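Local coordinates for prepilin-like protein (Thermus thermophilus, PDB 6QVF), which is a type IV pilin-like protein of natural competence, thought to act as a DNA receptor at the tip of a pilus, at residues E28-E33 and Y141-S146; Y64-T69 and A83-G88. All coordinates share one frame; numbering follows the deposited sequence.

Interaction 1: E28-E33 and Y141-S146; sequences EVLKSE and YDVYPS
Leu30 carries the apolar part of this contact through a single methyl, CD2, which lies against the backbone and side chains of Asp142 and Val143. Its CD2 comes to 3.7 Å from the carbonyl O of Asp142 and to 4.0 Å from the CB of the same residue, and the CG1 methyl of Val143 adds a looser touch at 4.2 Å from Leu30 CD2. CG of Leu30 stands anti to its own carbonyl carbon (chi1 -74°), which carries the end of the side chain closer to residues 141-146 than its first bond would suggest.

The polar part runs through two waters instead of direct bonds. One donates to Leu30 O at 2.7 Å and accepts from Tyr144 N at 3.0 Å. The other links Ser32 OG to Tyr144 O, 2.7 Å from each. Tyr144 is thus gripped at both its backbone N-H and its carbonyl, while its side chain packs on Arg3 of the second subunit.

The carboxylate of Asp142 turns back toward strand 131-139, where OD2 accepts from Thr139 N. A long N-terminal helix packed on an antiparallel sheet is the type IV pilin architecture. Here Leu30, near the helix's C-terminal end, rests on Arg136 and Val138 of outer strand 131-139, Ser32 and Val143 both touch Phe58 of strand 55-58, and the loop after strand 131-139 crosses the junction of helix 2-30 and strand 32-35.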
ATOM      1  N   GLU B  28       2.581 -15.170   5.689  1.00 16.25           N
ATOM      2  CA  GLU B  28       2.162 -16.334   4.904  1.00 17.60           C
ATOM      3  C   GLU B  28       2.796 -16.317   3.514  1.00 17.53           C
ATOM      4  O   GLU B  28       3.266 -17.318   3.036  1.00 17.88           O
ATOM      5  CB  GLU B  28       0.653 -16.377   4.780  1.00 20.99           C
ATOM      6  CG  GLU B  28       0.025 -16.548   6.149  1.00 28.12           C
ATOM      7  CD  GLU B  28      -0.862 -17.744   6.262  1.00 43.11           C
ATOM      8  OE1 GLU B  28      -0.283 -18.856   6.258  1.00 55.30           O
ATOM      9  OE2 GLU B  28      -2.112 -17.559   6.324  1.00 53.42           O
ATOM     10  N   VAL B  29       2.831 -15.156   2.873  1.00 15.22           N
ATOM     11  CA  VAL B  29       3.411 -15.024   1.556  1.00 15.53           C
ATOM     12  C   VAL B  29       4.916 -15.348   1.607  1.00 14.55           C
ATOM     13  O   VAL B  29       5.452 -15.898   0.636  1.00 16.28           O
ATOM     14  CB  VAL B  29       3.153 -13.617   1.001  1.00 17.15           C
ATOM     15  CG1 VAL B  29       3.925 -13.376  -0.284  1.00 18.42           C
ATOM     16  CG2 VAL B  29       1.675 -13.390   0.797  1.00 16.54           C
ATOM     17  N   LEU B  30       5.594 -14.970   2.712  1.00 16.25           N
ATOM     18  CA  LEU B  30       7.037 -15.102   2.844  1.00 15.53           C
ATOM     19  C   LEU B  30       7.455 -16.442   3.446  1.00 16.02           C
ATOM     20  O   LEU B  30       8.667 -16.688   3.556  1.00 18.72           O
ATOM     21  CB  LEU B  30       7.595 -13.927   3.667  1.00 16.76           C
ATOM     22  CG  LEU B  30       7.625 -12.616   2.881  1.00 18.56           C
ATOM     23  CD1 LEU B  30       7.690 -11.402   3.779  1.00 22.79           C
ATOM     24  CD2 LEU B  30       8.789 -12.612   1.912  1.00 22.58           C
ATOM     25  N   LYS B  31       6.496 -17.291   3.776  1.00 16.47           N
ATOM     26  CA  LYS B  31       6.762 -18.569   4.453  1.00 18.79           C
ATOM     27  C   LYS B  31       7.493 -19.525   3.502  1.00 16.85           C
ATOM     28  O   LYS B  31       7.183 -19.602   2.313  1.00 16.70           O
ATOM     29  CB  LYS B  31       5.420 -19.172   4.888  1.00 20.87           C
ATOM     30  CG  LYS B  31       5.476 -20.477   5.657  1.00 25.07           C
ATOM     31  CD  LYS B  31       4.160 -20.772   6.331  1.00 27.05           C
ATOM     32  CE  LYS B  31       3.016 -21.013   5.385  1.00 30.04           C
ATOM     33  NZ  LYS B  31       1.795 -21.431   6.107  1.00 32.63           N
ATOM     34  N   SER B  32       8.387 -20.344   4.055  1.00 17.53           N
ATOM     35  CA  SER B  32       9.037 -21.415   3.315  1.00 18.29           C
ATOM     36  C   SER B  32       9.001 -22.665   4.180  1.00 19.83           C
ATOM     37  O   SER B  32       8.824 -22.570   5.424  1.00 22.03           O
ATOM     38  CB  SER B  32      10.417 -21.066   2.901  1.00 21.08           C
ATOM     39  OG  SER B  32      11.295 -20.909   3.992  1.00 24.29           O
ATOM     40  N   GLU B  33       9.191 -23.820   3.523  1.00 20.97           N
ATOM     41  CA  GLU B  33       9.193 -25.125   4.183  1.00 22.37           C
ATOM     42  C   GLU B  33      10.179 -26.028   3.452  1.00 22.28           C
ATOM     43  O   GLU B  33      10.398 -25.885   2.226  1.00 22.42           O
ATOM     44  CB  GLU B  33       7.739 -25.600   4.141  1.00 31.44           C
ATOM     45  CG  GLU B  33       7.432 -27.026   4.459  1.00 37.93           C
ATOM     46  CD  GLU B  33       5.969 -27.353   4.233  1.00 44.28           C
ATOM     47  OE1 GLU B  33       5.124 -26.428   4.291  1.00 36.43           O
ATOM     48  OE2 GLU B  33       5.666 -28.535   3.997  1.00 48.19           O
ATOM     49  N   TYR B 141      12.313 -11.471  -4.445  1.00 16.29           N
ATOM     50  CA  TYR B 141      13.617 -11.230  -3.936  1.00 17.44           C
ATOM     51  C   TYR B 141      13.635 -11.130  -2.412  1.00 18.56           C
ATOM     52  O   TYR B 141      14.722 -11.118  -1.801  1.00 20.39           O
ATOM     53  CB  TYR B 141      14.230  -9.976  -4.553  1.00 19.33           C
ATOM     54  CG  TYR B 141      14.468 -10.111  -6.039  1.00 24.83           C
ATOM     55  CD1 TYR B 141      15.530 -10.858  -6.489  1.00 29.14           C
ATOM     56  CD2 TYR B 141      13.575  -9.617  -6.979  1.00 29.45           C
ATOM     57  CE1 TYR B 141      15.774 -11.026  -7.837  1.00 39.38           C
ATOM     58  CE2 TYR B 141      13.793  -9.792  -8.340  1.00 32.89           C
ATOM     59  CZ  TYR B 141      14.896 -10.506  -8.769  1.00 37.54           C
ATOM     60  OH  TYR B 141      15.141 -10.693 -10.104  1.00 51.78           O
ATOM     61  N   ASP B 142      12.461 -11.028  -1.785  1.00 16.03           N
ATOM     62  CA  ASP B 142      12.389 -10.819  -0.356  1.00 14.89           C
ATOM     63  C   ASP B 142      12.386 -12.109   0.471  1.00 16.47           C
ATOM     64  O   ASP B 142      12.441 -12.033   1.727  1.00 16.67           O
ATOM     65  CB  ASP B 142      11.127 -10.019  -0.028  1.00 15.00           C
ATOM     66  CG  ASP B 142      11.145  -8.630  -0.647  1.00 17.26           C
ATOM     67  OD1 ASP B 142      12.258  -8.078  -0.854  1.00 20.52           O
ATOM     68  OD2 ASP B 142      10.043  -8.048  -0.824  1.00 18.91           O
ATOM     69  N   VAL B 143      12.334 -13.286  -0.195  1.00 17.30           N
ATOM     70  CA  VAL B 143      12.354 -14.515   0.564  1.00 17.33           C
ATOM     71  C   VAL B 143      13.797 -14.760   1.047  1.00 15.83           C
ATOM     72  O   VAL B 143      14.719 -14.163   0.553  1.00 16.46           O
ATOM     73  CB  VAL B 143      11.816 -15.719  -0.240  1.00 15.99           C
ATOM     74  CG1 VAL B 143      10.383 -15.522  -0.660  1.00 17.09           C
ATOM     75  CG2 VAL B 143      12.676 -16.063  -1.409  1.00 17.94           C
ATOM     76  N   TYR B 144      13.929 -15.691   1.992  1.00 18.36           N
ATOM     77  CA  TYR B 144      15.213 -16.148   2.462  1.00 20.12           C
ATOM     78  C   TYR B 144      15.351 -17.630   2.113  1.00 19.70           C
ATOM     79  O   TYR B 144      14.447 -18.418   2.388  1.00 22.30           O
ATOM     80  CB  TYR B 144      15.376 -15.998   3.990  1.00 22.77           C
ATOM     81  CG  TYR B 144      16.686 -16.567   4.467  1.00 24.64           C
ATOM     82  CD1 TYR B 144      17.840 -15.808   4.411  1.00 29.35           C
ATOM     83  CD2 TYR B 144      16.790 -17.903   4.805  1.00 29.21           C
ATOM     84  CE1 TYR B 144      19.073 -16.346   4.753  1.00 31.04           C
ATOM     85  CE2 TYR B 144      18.017 -18.463   5.133  1.00 33.22           C
ATOM     86  CZ  TYR B 144      19.157 -17.677   5.105  1.00 35.33           C
ATOM     87  OH  TYR B 144      20.392 -18.165   5.411  1.00 45.41           O
ATOM     88  N   PRO B 145      16.497 -18.074   1.574  1.00 22.21           N
ATOM     89  CA  PRO B 145      17.554 -17.174   1.131  1.00 23.67           C
ATOM     90  C   PRO B 145      17.163 -16.412  -0.142  1.00 21.41           C
ATOM     91  O   PRO B 145      16.299 -16.873  -0.877  1.00 20.25           O
ATOM     92  CB  PRO B 145      18.721 -18.107   0.811  1.00 29.66           C
ATOM     93  CG  PRO B 145      18.124 -19.439   0.656  1.00 33.58           C
ATOM     94  CD  PRO B 145      16.825 -19.491   1.420  1.00 28.09           C
ATOM     95  N   SER B 146      17.854 -15.301  -0.385  1.00 22.98           N
ATOM     96  CA  SER B 146      17.663 -14.452  -1.537  1.00 24.51           C
ATOM     97  C   SER B 146      17.936 -15.239  -2.814  1.00 22.51           C
ATOM     98  O   SER B 146      18.926 -15.959  -2.889  1.00 24.19           O
ATOM     99  CB  SER B 146      18.566 -13.243  -1.465  1.00 31.84           C
ATOM    100  OG  SER B 146      18.447 -12.575  -0.221  1.00 35.15           O
TER
HETATM  101  O   HOH W   1      11.326 -16.147   3.476  1.00 23.50           O
HETATM  102  O   HOH W   2      12.502 -18.478   4.231  1.00 27.35           O

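Interaction 2: Y64-T69 and A83-G88; sequences YFSCPT and ANLRPG
Phe65 meets Leu85 with its CB and not with its ring. In the last turn of helix 59-66 this CB faces the loop 83-88, and both methyls of Leu85 close on it: CD1 of Leu85 at 3.8 Å from Phe65 CB and CD2 of Leu85 at 3.9 Å from the same atom. The forked end of the leucine therefore straddles the root of the phenylalanine. With CG anti to the carbonyl carbon (chi1 -72°), the ring of Phe65 swings off to other company. CD2 of the preceding Tyr64 lies 3.6 Å above the plane of the Phe65 ring, over its centre, and the side chain also touches Gln77.

Ser66 comes next and works in two ways. Its OG sits beside Leu85, 3.9 Å from the leucine CD1 and equally far from its CB, as a van der Waals neighbour. The same OG is hydrogen-bonded back to Asp62 O, one turn earlier in the helix, and takes a further bond from a water 2.8 Å away. That water also donates to Arg86 O at 2.8 Å, so a polar bridge runs alongside the apolar contact and ties the helix end to the loop backbone just past Leu85. A salt bridge from Arg86 NH1 to Asp62 OD2 holds the loop to the same helical turn.

Cys67 leaves helical geometry and is disulfide-bonded to Cys91; a cis peptide bond to Pro68 follows. The arrangement is a disulfide-closed loop packed on the end of its preceding helix: the chain from Cys67 to Cys91 leads out and back, and Leu85 presses its returning limb against the C-terminal turn of helix 59-66.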
ATOM      1  N   TYR B  64       1.357 -16.322  -5.422  1.00 13.55           N
ATOM      2  CA  TYR B  64       1.530 -15.551  -6.654  1.00 13.34           C
ATOM      3  C   TYR B  64       0.690 -16.148  -7.790  1.00 16.57           C
ATOM      4  O   TYR B  64      -0.022 -15.406  -8.466  1.00 14.25           O
ATOM      5  CB  TYR B  64       2.998 -15.458  -7.068  1.00 13.99           C
ATOM      6  CG  TYR B  64       3.195 -14.653  -8.327  1.00 13.65           C
ATOM      7  CD1 TYR B  64       3.168 -13.273  -8.320  1.00 14.25           C
ATOM      8  CD2 TYR B  64       3.309 -15.275  -9.564  1.00 17.13           C
ATOM      9  CE1 TYR B  64       3.268 -12.525  -9.483  1.00 15.18           C
ATOM     10  CE2 TYR B  64       3.406 -14.530 -10.728  1.00 17.93           C
ATOM     11  CZ  TYR B  64       3.381 -13.156 -10.698  1.00 19.88           C
ATOM     12  OH  TYR B  64       3.403 -12.430 -11.864  1.00 19.59           O
ATOM     13  N   PHE B  65       0.766 -17.465  -7.994  1.00 14.68           N
ATOM     14  CA  PHE B  65       0.078 -18.095  -9.096  1.00 14.74           C
ATOM     15  C   PHE B  65      -1.375 -18.486  -8.767  1.00 16.11           C
ATOM     16  O   PHE B  65      -2.150 -18.777  -9.716  1.00 17.29           O
ATOM     17  CB  PHE B  65       0.869 -19.302  -9.607  1.00 15.22           C
ATOM     18  CG  PHE B  65       2.106 -18.886 -10.356  1.00 15.61           C
ATOM     19  CD1 PHE B  65       2.018 -18.328 -11.620  1.00 15.82           C
ATOM     20  CD2 PHE B  65       3.363 -19.076  -9.807  1.00 15.57           C
ATOM     21  CE1 PHE B  65       3.156 -17.957 -12.317  1.00 16.57           C
ATOM     22  CE2 PHE B  65       4.486 -18.693 -10.505  1.00 17.12           C
ATOM     23  CZ  PHE B  65       4.395 -18.141 -11.751  1.00 18.71           C
ATOM     24  N   SER B  66      -1.783 -18.497  -7.493  1.00 15.19           N
ATOM     25  CA  SER B  66      -3.133 -18.938  -7.147  1.00 16.20           C
ATOM     26  C   SER B  66      -4.105 -17.783  -6.959  1.00 16.83           C
ATOM     27  O   SER B  66      -5.281 -18.022  -6.977  1.00 17.60           O
ATOM     28  CB  SER B  66      -3.153 -19.773  -5.899  1.00 15.88           C
ATOM     29  OG  SER B  66      -2.299 -20.912  -6.037  1.00 17.62           O
ATOM     30  N   CYS B  67      -3.601 -16.565  -6.744  1.00 16.05           N
ATOM     31  CA  CYS B  67      -4.424 -15.490  -6.216  1.00 14.86           C
ATOM     32  C   CYS B  67      -4.386 -14.295  -7.151  1.00 15.93           C
ATOM     33  O   CYS B  67      -3.303 -13.830  -7.487  1.00 15.99           O
ATOM     34  CB  CYS B  67      -3.917 -15.070  -4.856  1.00 16.79           C
ATOM     35  SG  CYS B  67      -4.066 -16.351  -3.597  1.00 18.31           S
ATOM     36  N   PRO B  68      -5.558 -13.703  -7.540  1.00 16.87           N
ATOM     37  CA  PRO B  68      -6.889 -14.102  -7.086  1.00 19.94           C
ATOM     38  C   PRO B  68      -7.507 -15.299  -7.805  1.00 19.11           C
ATOM     39  O   PRO B  68      -8.482 -15.841  -7.336  1.00 22.04           O
ATOM     40  CB  PRO B  68      -7.742 -12.874  -7.387  1.00 23.26           C
ATOM     41  CG  PRO B  68      -7.068 -12.263  -8.593  1.00 24.04           C
ATOM     42  CD  PRO B  68      -5.587 -12.523  -8.424  1.00 19.44           C
ATOM     43  N   THR B  69      -6.882 -15.705  -8.890  1.00 17.83           N
ATOM     44  CA  THR B  69      -7.289 -16.850  -9.696  1.00 17.02           C
ATOM     45  C   THR B  69      -6.042 -17.651 -10.049  1.00 19.57           C
ATOM     46  O   THR B  69      -4.978 -17.083 -10.071  1.00 18.15           O
ATOM     47  CB  THR B  69      -7.978 -16.447 -11.001  1.00 21.06           C
ATOM     48  OG1 THR B  69      -7.099 -15.653 -11.808  1.00 21.45           O
ATOM     49  CG2 THR B  69      -9.251 -15.665 -10.778  1.00 22.83           C
ATOM     50  N   ALA B  83      -1.580 -28.030 -10.992  1.00 20.20           N
ATOM     51  CA  ALA B  83      -1.718 -29.168 -10.077  1.00 24.03           C
ATOM     52  C   ALA B  83      -0.601 -29.167  -9.021  1.00 22.54           C
ATOM     53  O   ALA B  83      -0.705 -29.811  -8.007  1.00 24.08           O
ATOM     54  CB  ALA B  83      -1.734 -30.465 -10.842  1.00 25.77           C
ATOM     55  N   ASN B  84       0.472 -28.427  -9.275  1.00 20.17           N
ATOM     56  CA  ASN B  84       1.628 -28.373  -8.377  1.00 19.39           C
ATOM     57  C   ASN B  84       1.647 -27.051  -7.605  1.00 18.99           C
ATOM     58  O   ASN B  84       2.676 -26.641  -7.090  1.00 19.74           O
ATOM     59  CB  ASN B  84       2.930 -28.560  -9.152  1.00 20.94           C
ATOM     60  CG  ASN B  84       3.008 -29.926  -9.806  1.00 22.95           C
ATOM     61  OD1 ASN B  84       2.429 -30.883  -9.285  1.00 25.52           O
ATOM     62  ND2 ASN B  84       3.675 -30.007 -10.954  1.00 23.90           N
ATOM     63  N   LEU B  85       0.489 -26.398  -7.514  1.00 19.03           N
ATOM     64  CA  LEU B  85       0.239 -25.294  -6.570  1.00 19.21           C
ATOM     65  C   LEU B  85      -0.590 -25.820  -5.386  1.00 20.19           C
ATOM     66  O   LEU B  85      -1.532 -26.632  -5.531  1.00 21.96           O
ATOM     67  CB  LEU B  85      -0.475 -24.154  -7.293  1.00 19.51           C
ATOM     68  CG  LEU B  85       0.178 -23.586  -8.536  1.00 18.02           C
ATOM     69  CD1 LEU B  85      -0.807 -22.661  -9.211  1.00 18.98           C
ATOM     70  CD2 LEU B  85       1.471 -22.858  -8.207  1.00 19.84           C
ATOM     71  N   ARG B  86      -0.232 -25.368  -4.186  1.00 19.90           N
ATOM     72  CA  ARG B  86      -0.830 -25.885  -2.989  1.00 20.31           C
ATOM     73  C   ARG B  86      -2.331 -25.605  -2.974  1.00 23.00           C
ATOM     74  O   ARG B  86      -2.773 -24.496  -3.243  1.00 20.73           O
ATOM     75  CB  ARG B  86      -0.192 -25.239  -1.761  1.00 20.19           C
ATOM     76  CG  ARG B  86       1.138 -25.850  -1.380  1.00 19.62           C
ATOM     77  CD  ARG B  86       1.738 -25.149  -0.190  1.00 19.75           C
ATOM     78  NE  ARG B  86       2.934 -25.888   0.245  1.00 21.77           N
ATOM     79  CZ  ARG B  86       4.190 -25.627  -0.104  1.00 22.81           C
ATOM     80  NH1 ARG B  86       4.485 -24.634  -0.939  1.00 23.43           N
ATOM     81  NH2 ARG B  86       5.159 -26.384   0.389  1.00 23.15           N
ATOM     82  N   PRO B  87      -3.164 -26.623  -2.645  1.00 25.99           N
ATOM     83  CA  PRO B  87      -4.611 -26.453  -2.589  1.00 26.30           C
ATOM     84  C   PRO B  87      -4.974 -25.820  -1.245  1.00 27.83           C
ATOM     85  O   PRO B  87      -4.199 -25.849  -0.324  1.00 28.63           O
ATOM     86  CB  PRO B  87      -5.099 -27.907  -2.724  1.00 30.22           C
ATOM     87  CG  PRO B  87      -4.057 -28.680  -1.945  1.00 30.93           C
ATOM     88  CD  PRO B  87      -2.752 -28.009  -2.333  1.00 28.67           C
ATOM     89  N   GLY B  88      -6.147 -25.205  -1.136  1.00 26.64           N
ATOM     90  CA  GLY B  88      -6.596 -24.815   0.189  1.00 35.54           C
ATOM     91  C   GLY B  88      -5.892 -23.589   0.767  1.00 35.53           C
ATOM     92  O   GLY B  88      -5.913 -23.385   1.963  1.00 36.46           O
TER
HETATM   93  O   HOH W   3      -3.714 -23.266  -5.524  1.00 27.55           O

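From the N terminus, the chain runs down the long helix 2-30 and enters interaction 1 at its first segment, 28-33. It then forms the small sheet containing strands 32-35 and 55-58, followed by helix 59-66, where interaction 2 begins. The short excursion from 69 to 83 returns to close interaction 2, so this loop lies wholly within the much larger one that interaction 1 closes. The four-stranded sheet, from 92-97 to 131-139, comes next, and residues 141-146 then return to the C-terminal end of the long helix. The contacts lie about 16 Å apart, centre to centre, and Glu33 and Arg86 meet between them as a long, weak ion pair.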